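Long-range contact in 33-36 kDa outer membrane protein (PDB 6GIE), which forms a beta-barrel porin in the outer membrane of Acinetobacter baumannii and probably provides a channel for small solutes: residues A[249-258]-A[269-277]. Sequence-based numbering, arbitrary orientation.
With C8E ((hydroxyethyloxy)tri(ethyloxy)octane), chain D; C8E ((hydroxyethyloxy)tri(ethyloxy)octane), chain C.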
loop_
_atom_site.group_PDB
_atom_site.type_symbol
_atom_site.label_atom_id
_atom_site.label_comp_id
_atom_site.label_asym_id
_atom_site.label_seq_id
_atom_site.Cartn_x
_atom_site.Cartn_y
_atom_site.Cartn_z
ATOM N N GLY A 249 -8.230 -15.716 -15.284
ATOM C CA GLY A 249 -8.864 -16.969 -14.872
ATOM C C GLY A 249 -8.842 -17.165 -13.362
ATOM O O GLY A 249 -9.594 -17.990 -12.846
ATOM N N TYR A 250 -7.993 -16.392 -12.665
ATOM C CA TYR A 250 -7.687 -16.608 -11.245
ATOM C C TYR A 250 -8.827 -16.257 -10.285
ATOM O O TYR A 250 -9.440 -15.189 -10.390
ATOM C CB TYR A 250 -6.471 -15.774 -10.827
ATOM C CG TYR A 250 -5.188 -16.077 -11.555
ATOM C CD1 TYR A 250 -4.556 -17.315 -11.416
ATOM C CD2 TYR A 250 -4.579 -15.109 -12.359
ATOM C CE1 TYR A 250 -3.372 -17.595 -12.085
ATOM C CE2 TYR A 250 -3.393 -15.373 -13.022
ATOM C CZ TYR A 250 -2.792 -16.615 -12.884
ATOM O OH TYR A 250 -1.611 -16.868 -13.548
ATOM N N ASP A 251 -9.025 -17.126 -9.295
ATOM C CA ASP A 251 -10.044 -16.955 -8.261
ATOM C C ASP A 251 -9.486 -16.364 -6.937
ATOM O O ASP A 251 -9.933 -15.331 -6.476
ATOM C CB ASP A 251 -10.733 -18.296 -8.004
ATOM C CG ASP A 251 -12.233 -18.222 -8.168
ATOM O OD1 ASP A 251 -12.694 -17.951 -9.311
ATOM O OD2 ASP A 251 -12.947 -18.419 -7.152
ATOM N N HIS A 252 -8.512 -17.002 -6.314
ATOM C CA HIS A 252 -8.067 -16.567 -4.977
ATOM C C HIS A 252 -6.567 -16.263 -4.925
ATOM O O HIS A 252 -5.781 -16.920 -5.618
ATOM C CB HIS A 252 -8.457 -17.632 -3.953
ATOM C CG HIS A 252 -9.918 -17.935 -3.970
ATOM N ND1 HIS A 252 -10.424 -19.153 -4.369
ATOM C CD2 HIS A 252 -10.990 -17.147 -3.712
ATOM C CE1 HIS A 252 -11.745 -19.112 -4.334
ATOM N NE2 HIS A 252 -12.115 -17.906 -3.937
ATOM N N VAL A 253 -6.203 -15.250 -4.136
ATOM C CA VAL A 253 -4.817 -14.859 -3.892
ATOM C C VAL A 253 -4.518 -14.758 -2.404
ATOM O O VAL A 253 -5.270 -14.135 -1.684
ATOM C CB VAL A 253 -4.517 -13.494 -4.480
ATOM C CG1 VAL A 253 -3.110 -13.057 -4.124
ATOM C CG2 VAL A 253 -4.705 -13.546 -5.991
ATOM N N TRP A 254 -3.418 -15.363 -1.955
ATOM C CA TRP A 254 -2.967 -15.210 -0.593
ATOM C C TRP A 254 -1.437 -15.006 -0.532
ATOM O O TRP A 254 -0.693 -15.442 -1.428
ATOM C CB TRP A 254 -3.468 -16.372 0.262
ATOM C CG TRP A 254 -3.011 -17.673 -0.119
ATOM C CD1 TRP A 254 -2.046 -18.378 0.511
ATOM C CD2 TRP A 254 -3.482 -18.508 -1.205
ATOM N NE1 TRP A 254 -1.843 -19.591 -0.119
ATOM C CE2 TRP A 254 -2.717 -19.698 -1.174
ATOM C CE3 TRP A 254 -4.446 -18.358 -2.211
ATOM C CZ2 TRP A 254 -2.899 -20.746 -2.113
ATOM C CZ3 TRP A 254 -4.614 -19.379 -3.152
ATOM C CH2 TRP A 254 -3.856 -20.567 -3.086
ATOM N N GLY A 255 -0.995 -14.271 0.477
ATOM C CA GLY A 255 0.375 -13.960 0.618
ATOM C C GLY A 255 0.877 -13.778 2.032
ATOM O O GLY A 255 0.113 -13.535 2.958
ATOM N N GLY A 256 2.193 -13.910 2.180
ATOM C CA GLY A 256 2.837 -13.488 3.383
ATOM C C GLY A 256 3.892 -12.506 3.040
ATOM O O GLY A 256 4.428 -12.547 1.961
ATOM N N HIS A 257 4.206 -11.649 3.984
ATOM C CA HIS A 257 5.023 -10.483 3.739
ATOM C C HIS A 257 5.829 -10.195 4.975
ATOM O O HIS A 257 5.311 -10.275 6.069
ATOM C CB HIS A 257 4.140 -9.252 3.482
ATOM C CG HIS A 257 3.137 -9.493 2.423
ATOM N ND1 HIS A 257 1.857 -9.904 2.714
ATOM C CD2 HIS A 257 3.268 -9.571 1.074
ATOM C CE1 HIS A 257 1.213 -10.126 1.579
ATOM N NE2 HIS A 257 2.050 -9.940 0.571
ATOM N N THR A 258 7.025 -9.697 4.776
ATOM C CA THR A 258 7.899 -9.431 5.861
ATOM C C THR A 258 8.567 -8.117 5.559
ATOM O O THR A 258 8.853 -7.835 4.367
ATOM C CB THR A 258 8.914 -10.593 5.881
ATOM O OG1 THR A 258 9.153 -11.067 7.201
ATOM C CG2 THR A 258 10.094 -10.305 5.208
ATOM N N GLY A 269 12.646 -6.142 2.572
ATOM C CA GLY A 269 11.500 -6.964 2.699
ATOM C C GLY A 269 11.330 -8.024 1.670
ATOM O O GLY A 269 11.999 -8.053 0.641
ATOM N N ALA A 270 10.349 -8.885 1.963
ATOM C CA ALA A 270 10.120 -10.059 1.186
ATOM C C ALA A 270 8.658 -10.359 1.061
ATOM O O ALA A 270 7.892 -10.130 2.008
ATOM C CB ALA A 270 10.892 -11.262 1.828
ATOM N N ASP A 271 8.270 -10.950 -0.066
ATOM C CA ASP A 271 6.836 -11.257 -0.294
ATOM C C ASP A 271 6.718 -12.605 -0.976
ATOM O O ASP A 271 7.492 -12.935 -1.910
ATOM C CB ASP A 271 6.162 -10.197 -1.208
ATOM C CG ASP A 271 6.413 -8.771 -0.757
ATOM O OD1 ASP A 271 5.901 -8.384 0.334
ATOM O OD2 ASP A 271 7.161 -8.040 -1.479
ATOM N N PHE A 272 5.760 -13.400 -0.524
ATOM C CA PHE A 272 5.493 -14.660 -1.151
ATOM C C PHE A 272 3.998 -14.699 -1.389
ATOM O O PHE A 272 3.223 -14.588 -0.430
ATOM C CB PHE A 272 5.938 -15.823 -0.255
ATOM C CG PHE A 272 5.487 -17.166 -0.757
ATOM C CD1 PHE A 272 5.605 -17.496 -2.099
ATOM C CD2 PHE A 272 5.029 -18.121 0.091
ATOM C CE1 PHE A 272 5.209 -18.723 -2.598
ATOM C CE2 PHE A 272 4.654 -19.393 -0.395
ATOM C CZ PHE A 272 4.717 -19.675 -1.750
ATOM N N VAL A 273 3.586 -14.936 -2.635
ATOM C CA VAL A 273 2.172 -14.760 -3.040
ATOM C C VAL A 273 1.754 -15.892 -3.919
ATOM O O VAL A 273 2.438 -16.227 -4.880
ATOM C CB VAL A 273 1.941 -13.412 -3.731
ATOM C CG1 VAL A 273 0.484 -13.217 -4.168
ATOM C CG2 VAL A 273 2.270 -12.272 -2.766
ATOM N N LYS A 274 0.686 -16.563 -3.552
ATOM C CA LYS A 274 0.214 -17.662 -4.335
ATOM C C LYS A 274 -1.099 -17.275 -4.925
ATOM O O LYS A 274 -1.838 -16.520 -4.292
ATOM C CB LYS A 274 -0.061 -18.859 -3.444
ATOM C CG LYS A 274 1.178 -19.478 -2.852
ATOM C CD LYS A 274 0.955 -20.847 -2.211
ATOM C CE LYS A 274 0.724 -21.935 -3.238
ATOM N NZ LYS A 274 0.744 -23.308 -2.682
ATOM N N ALA A 275 -1.434 -17.806 -6.108
ATOM C CA ALA A 275 -2.784 -17.593 -6.660
ATOM C C ALA A 275 -3.261 -18.842 -7.320
ATOM O O ALA A 275 -2.463 -19.585 -7.864
ATOM C CB ALA A 275 -2.821 -16.434 -7.647
ATOM N N ASN A 276 -4.564 -19.083 -7.276
ATOM C CA ASN A 276 -5.122 -20.239 -7.967
ATOM C C ASN A 276 -6.436 -19.966 -8.745
ATOM O O ASN A 276 -7.009 -18.835 -8.695
ATOM C CB ASN A 276 -5.169 -21.418 -6.995
ATOM C CG ASN A 276 -6.422 -21.479 -6.159
ATOM O OD1 ASN A 276 -6.801 -22.562 -5.710
ATOM N ND2 ASN A 276 -7.066 -20.349 -5.935
ATOM N N ALA A 277 -6.846 -20.984 -9.512
ATOM C CA ALA A 277 -8.148 -21.053 -10.234
ATOM C C ALA A 277 -8.732 -22.461 -10.197
ATOM O O ALA A 277 -9.254 -22.916 -9.173
ATOM C CB ALA A 277 -7.988 -20.611 -11.678
HETATM O O12 C8E D . -1.623 -23.563 0.038
HETATM C C13 C8E D . -0.345 -23.648 0.671
HETATM C C14 C8E D . -0.102 -22.405 1.515
HETATM O O15 C8E D . 0.714 -21.492 0.781
HETATM C C16 C8E D . 1.521 -20.610 1.567
HETATM C C17 C8E D . 0.852 -19.247 1.552
HETATM O O18 C8E D . 1.576 -18.285 2.312
HETATM C C19 C8E D . 0.864 -17.068 2.463
HETATM C C20 C8E D . -0.156 -17.132 3.589
HETATM O O21 C8E D . 0.461 -16.681 4.802
HETATM C C6 C8E C . 12.822 -10.452 8.746
HETATM C C7 C8E C . 12.473 -10.474 7.287
HETATM C C8 C8E C . 12.850 -9.184 6.591
HETATM O O9 C8E C . 13.755 -9.457 5.499
HETATM C C10 C8E C . 13.208 -10.078 4.341
HETATM C C11 C8E C . 14.275 -10.412 3.306
HETATM O O12 C8E C . 14.680 -11.793 3.220
HETATM C C13 C8E C . 13.791 -12.778 3.667
HETATM C C14 C8E C . 13.904 -14.086 2.917
HETATM O O15 C8E C . 12.548 -14.521 2.975
HETATM C C16 C8E C . 12.162 -15.644 2.243
HETATM C C17 C8E C . 10.721 -15.411 1.828
HETATM O O18 C8E C . 9.998 -14.654 2.791
HETATM C C19 C8E C . 8.708 -14.302 2.268
HETATM C C20 C8E C . 7.923 -13.494 3.299
HETATM O O21 C8E C . 7.017 -14.338 4.022
HETATM O O HOH W 1 7.184 -7.170 2.416
#
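Trp254 and Lys274 form one of the hydrogen-bonded pairs by which the antiparallel strands 252-258 and 269-276, their axes 4.7 Å apart and running at 167°, are zipped together. Here Lys274 N gives to Trp254 O at 2.8 Å, and Trp254 N returns a bond to Lys274 O. The regular alternation breaks at one end: Asp251 and His252 both face Asn276, whose O takes a 2.7 Å bond from Asp251 N and a weak one from His252 N, a classic beta bulge.

Side chains alternate between two faces. On the face of Trp254, the indole has CG between its backbone N and carbonyl carbon (chi1 62°), which leans the ring across the neighbouring strand. Lys274 CB lies over the six-membered ring, 3.9 Å from its centroid, in a CH-pi contact, while Asn276 ND2 meets the ring edge at Trp254 CZ3, the amide plane nearly perpendicular to the indole. Trp254 NE1 reaches O15 of a bound detergent in a weak bond. Farther along, Thr258 CG2 packs on Ala270 CB (3.6 Å) beside a second detergent.

The other face is mixed. Val253 CG1 and Val273 CG1 touch at 3.6 Å, and Val253 CG2 rests on Ala275 CB. Asp271 OD1 approaches the His257 ring at its edge, 3.0 Å from CD2; a water 2.7 Å from both Asp271 OD1 and Thr258 O is placed to link them, though it has more acceptors in reach than protons to give. Asp271 OD2 turns to Asn291 in a weak bond. With detergent against the face of Trp254 and Thr258, and small apolar and polar side chains mixed on the other, the pair exemplifies a beta hairpin in the wall of an outer-membrane porin barrel.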